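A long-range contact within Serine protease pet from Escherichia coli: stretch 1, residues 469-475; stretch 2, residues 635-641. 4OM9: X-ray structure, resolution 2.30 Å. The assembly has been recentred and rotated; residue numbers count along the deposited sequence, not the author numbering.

Stretch 1 469-475: NNYIYHG
Stretch 2 635-641: TFRQDIK

Residues that touch here are at least 164 positions apart in sequence, and they meet through side chains laid against a backbone, not through paired strands. Stretch 1 is extended through Tyr473, with Tyr471 to Tyr473 as strand, then turns at His474 (-85/-13); stretch 2 is extended as well, loop through Arg637 to Asp639 and strand from Ile640. Their directions, CA 470 to 474 against CA 636 to 640, differ by 114°, and no backbone-to-backbone hydrogen bond joins them. The nearest CA atoms, those of Asn470 and Ile640, remain 7.4 Å apart, a gap that side chains must fill. Together the two stretches bury 287 Å².

The extended backbone of stretch 2 sets the rule of alternation: Phe636, Gln638 and Ile640 point toward stretch 1, while Arg637 and Asp639 stay out of reach.

Gln638 is the polar centre. With phi/psi of -155/138, chi1 t (-176°) and chi2 t (166°), its chain is stretched nearly straight, carrying the amide across to the backbone of Ile472; chi3 of 82° then sets the plane of that amide. The result is a two-point match to a single residue. Ile472 N donates to Gln638 OE1 at 2.9 Å and 171°, and Gln638 NE2 donates to Ile472 O at 3.0 Å and 179°. A side-chain amide thus offers the donor and acceptor that one residue of a neighbouring strand might, and the pair of bonds fixes which end is oxygen and which is nitrogen. Beyond it, His474, chi1 m (-72°) and chi2 -58°, brings its NE2 to 4.0 Å from Gln638 NE2, a contact without a hydrogen bond between them.

Ile640, at -106/132 with chi1 m (-68°) and chi2 t (167°), extends its CD1 over the backbone of Asn470 and Tyr471 and against Ile472. Ile640 CD1 lies 3.7 Å from Ile472 CG1, 3.4 Å from Asn470 O and 3.7 Å from Tyr471 N, so it covers backbone as well as side chain. Ile472, at -114/123, points sideways, with chi1 m (-48°) and chi2 t (-175°); this conformation leaves CG1 beside the Ile640 methyl while the backbone of Ile472 keeps its two bonds to Gln638. Asn470, at -56/124, points toward stretch 2, its CB 3.9 Å from Ile640 CD1.

Tyr471, at -149/137 with chi1 t (156°) and chi2 77°, has a CA-to-CB bond that points away overall, though CB still touches stretch 2, and the ring comes nearer. Tyr471 CD1 sits 3.2 Å from Gln638 OE1. Phe636, at -131/136 with chi1 t (173°) and chi2 88°, places its CZ at the Tyr471 ring edge, 4.5 Å from Tyr471 CE1, a loose apolar contact. Tyr473 points away and takes no part.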

# COMPACT_ATOMS: atom_id res chain seq x y z
N ASN A 469 4.75 -11.68 -19.32
CA ASN A 469 3.85 -10.63 -19.73
C ASN A 469 3.40 -9.87 -18.51
O ASN A 469 3.71 -10.27 -17.38
CB ASN A 469 2.64 -11.17 -20.47
CG ASN A 469 3.00 -12.28 -21.43
OD1 ASN A 469 2.56 -13.43 -21.27
ND2 ASN A 469 3.80 -11.96 -22.44
N ASN A 470 2.68 -8.78 -18.75
CA ASN A 470 2.15 -7.95 -17.69
C ASN A 470 1.31 -8.77 -16.73
O ASN A 470 0.36 -9.45 -17.14
CB ASN A 470 1.31 -6.82 -18.25
CG ASN A 470 2.13 -5.66 -18.77
OD1 ASN A 470 3.37 -5.68 -18.74
ND2 ASN A 470 1.45 -4.65 -19.27
N TYR A 471 1.68 -8.71 -15.46
CA TYR A 471 0.99 -9.46 -14.44
C TYR A 471 1.05 -8.69 -13.12
O TYR A 471 2.10 -8.11 -12.77
CB TYR A 471 1.58 -10.87 -14.27
CG TYR A 471 1.31 -11.42 -12.89
CD1 TYR A 471 0.06 -11.93 -12.55
CD2 TYR A 471 2.29 -11.41 -11.92
CE1 TYR A 471 -0.20 -12.41 -11.26
CE2 TYR A 471 2.05 -11.89 -10.66
CZ TYR A 471 0.81 -12.38 -10.33
OH TYR A 471 0.61 -12.84 -9.05
N ILE A 472 -0.07 -8.65 -12.40
CA ILE A 472 -0.08 -7.98 -11.11
C ILE A 472 -0.31 -8.98 -9.97
O ILE A 472 -1.29 -9.70 -9.97
CB ILE A 472 -1.16 -6.89 -11.04
CG1 ILE A 472 -1.08 -6.00 -12.28
CG2 ILE A 472 -0.98 -6.06 -9.77
CD1 ILE A 472 -2.03 -4.79 -12.25
N TYR A 473 0.62 -9.02 -9.03
CA TYR A 473 0.43 -9.77 -7.80
C TYR A 473 -0.27 -8.83 -6.83
O TYR A 473 0.29 -7.78 -6.46
CB TYR A 473 1.76 -10.27 -7.23
CG TYR A 473 1.64 -10.98 -5.89
CD1 TYR A 473 0.73 -12.04 -5.71
CD2 TYR A 473 2.45 -10.62 -4.81
CE1 TYR A 473 0.62 -12.69 -4.49
CE2 TYR A 473 2.34 -11.25 -3.59
CZ TYR A 473 1.43 -12.30 -3.43
OH TYR A 473 1.32 -12.93 -2.21
N HIS A 474 -1.50 -9.19 -6.46
CA HIS A 474 -2.32 -8.41 -5.54
C HIS A 474 -2.02 -8.76 -4.07
O HIS A 474 -2.47 -8.06 -3.17
CB HIS A 474 -3.80 -8.64 -5.81
CG HIS A 474 -4.33 -8.00 -7.07
ND1 HIS A 474 -4.26 -6.65 -7.32
CD2 HIS A 474 -5.04 -8.55 -8.09
CE1 HIS A 474 -4.85 -6.39 -8.48
NE2 HIS A 474 -5.33 -7.52 -8.96
N GLY A 475 -1.31 -9.86 -3.83
CA GLY A 475 -1.09 -10.34 -2.47
C GLY A 475 0.16 -9.77 -1.80
O GLY A 475 0.81 -8.87 -2.34
N THR A 635 -9.31 -21.66 -11.54
CA THR A 635 -9.00 -20.94 -12.75
C THR A 635 -8.87 -19.46 -12.37
O THR A 635 -9.53 -18.99 -11.45
CB THR A 635 -10.08 -21.18 -13.83
OG1 THR A 635 -9.87 -22.47 -14.41
CG2 THR A 635 -9.99 -20.14 -14.94
N PHE A 636 -8.00 -18.76 -13.08
CA PHE A 636 -7.64 -17.39 -12.73
C PHE A 636 -7.74 -16.50 -13.95
O PHE A 636 -7.31 -16.88 -15.04
CB PHE A 636 -6.23 -17.38 -12.17
CG PHE A 636 -5.67 -16.01 -11.93
CD1 PHE A 636 -5.88 -15.36 -10.72
CD2 PHE A 636 -4.89 -15.40 -12.90
CE1 PHE A 636 -5.33 -14.12 -10.50
CE2 PHE A 636 -4.34 -14.15 -12.68
CZ PHE A 636 -4.55 -13.51 -11.48
N ARG A 637 -8.32 -15.32 -13.74
CA ARG A 637 -8.50 -14.33 -14.79
C ARG A 637 -7.80 -13.03 -14.37
O ARG A 637 -7.74 -12.71 -13.18
CB ARG A 637 -10.00 -14.10 -15.06
CG ARG A 637 -10.61 -12.92 -14.27
CD ARG A 637 -11.88 -13.21 -13.46
NE ARG A 637 -13.10 -13.04 -14.24
CZ ARG A 637 -14.31 -12.81 -13.71
NH1 ARG A 637 -14.48 -12.69 -12.40
NH2 ARG A 637 -15.36 -12.69 -14.51
N GLN A 638 -7.24 -12.31 -15.34
CA GLN A 638 -6.69 -10.99 -15.07
C GLN A 638 -6.68 -10.16 -16.34
O GLN A 638 -6.38 -10.67 -17.41
CB GLN A 638 -5.27 -11.07 -14.47
CG GLN A 638 -4.68 -9.70 -14.06
CD GLN A 638 -3.43 -9.80 -13.17
OE1 GLN A 638 -2.30 -10.00 -13.64
NE2 GLN A 638 -3.64 -9.62 -11.87
N ASP A 639 -7.04 -8.89 -16.22
CA ASP A 639 -7.07 -7.97 -17.35
C ASP A 639 -6.55 -6.62 -16.89
O ASP A 639 -7.15 -5.96 -16.04
CB ASP A 639 -8.48 -7.82 -17.92
CG ASP A 639 -8.50 -7.10 -19.26
OD1 ASP A 639 -7.43 -6.63 -19.70
OD2 ASP A 639 -9.57 -7.01 -19.89
N ILE A 640 -5.43 -6.22 -17.46
CA ILE A 640 -4.68 -5.09 -16.96
C ILE A 640 -4.83 -3.86 -17.83
O ILE A 640 -4.71 -3.93 -19.05
CB ILE A 640 -3.19 -5.46 -16.82
CG1 ILE A 640 -3.02 -6.48 -15.71
CG2 ILE A 640 -2.36 -4.23 -16.51
CD1 ILE A 640 -1.67 -7.10 -15.71
N LYS A 641 -5.10 -2.73 -17.20
CA LYS A 641 -5.02 -1.44 -17.89
C LYS A 641 -3.99 -0.55 -17.21
O LYS A 641 -3.74 -0.65 -16.00
CB LYS A 641 -6.38 -0.74 -17.93
CG LYS A 641 -7.38 -1.46 -18.82
CD LYS A 641 -6.83 -1.59 -20.24
CE LYS A 641 -7.36 -2.84 -20.95
NZ LYS A 641 -8.84 -2.83 -21.10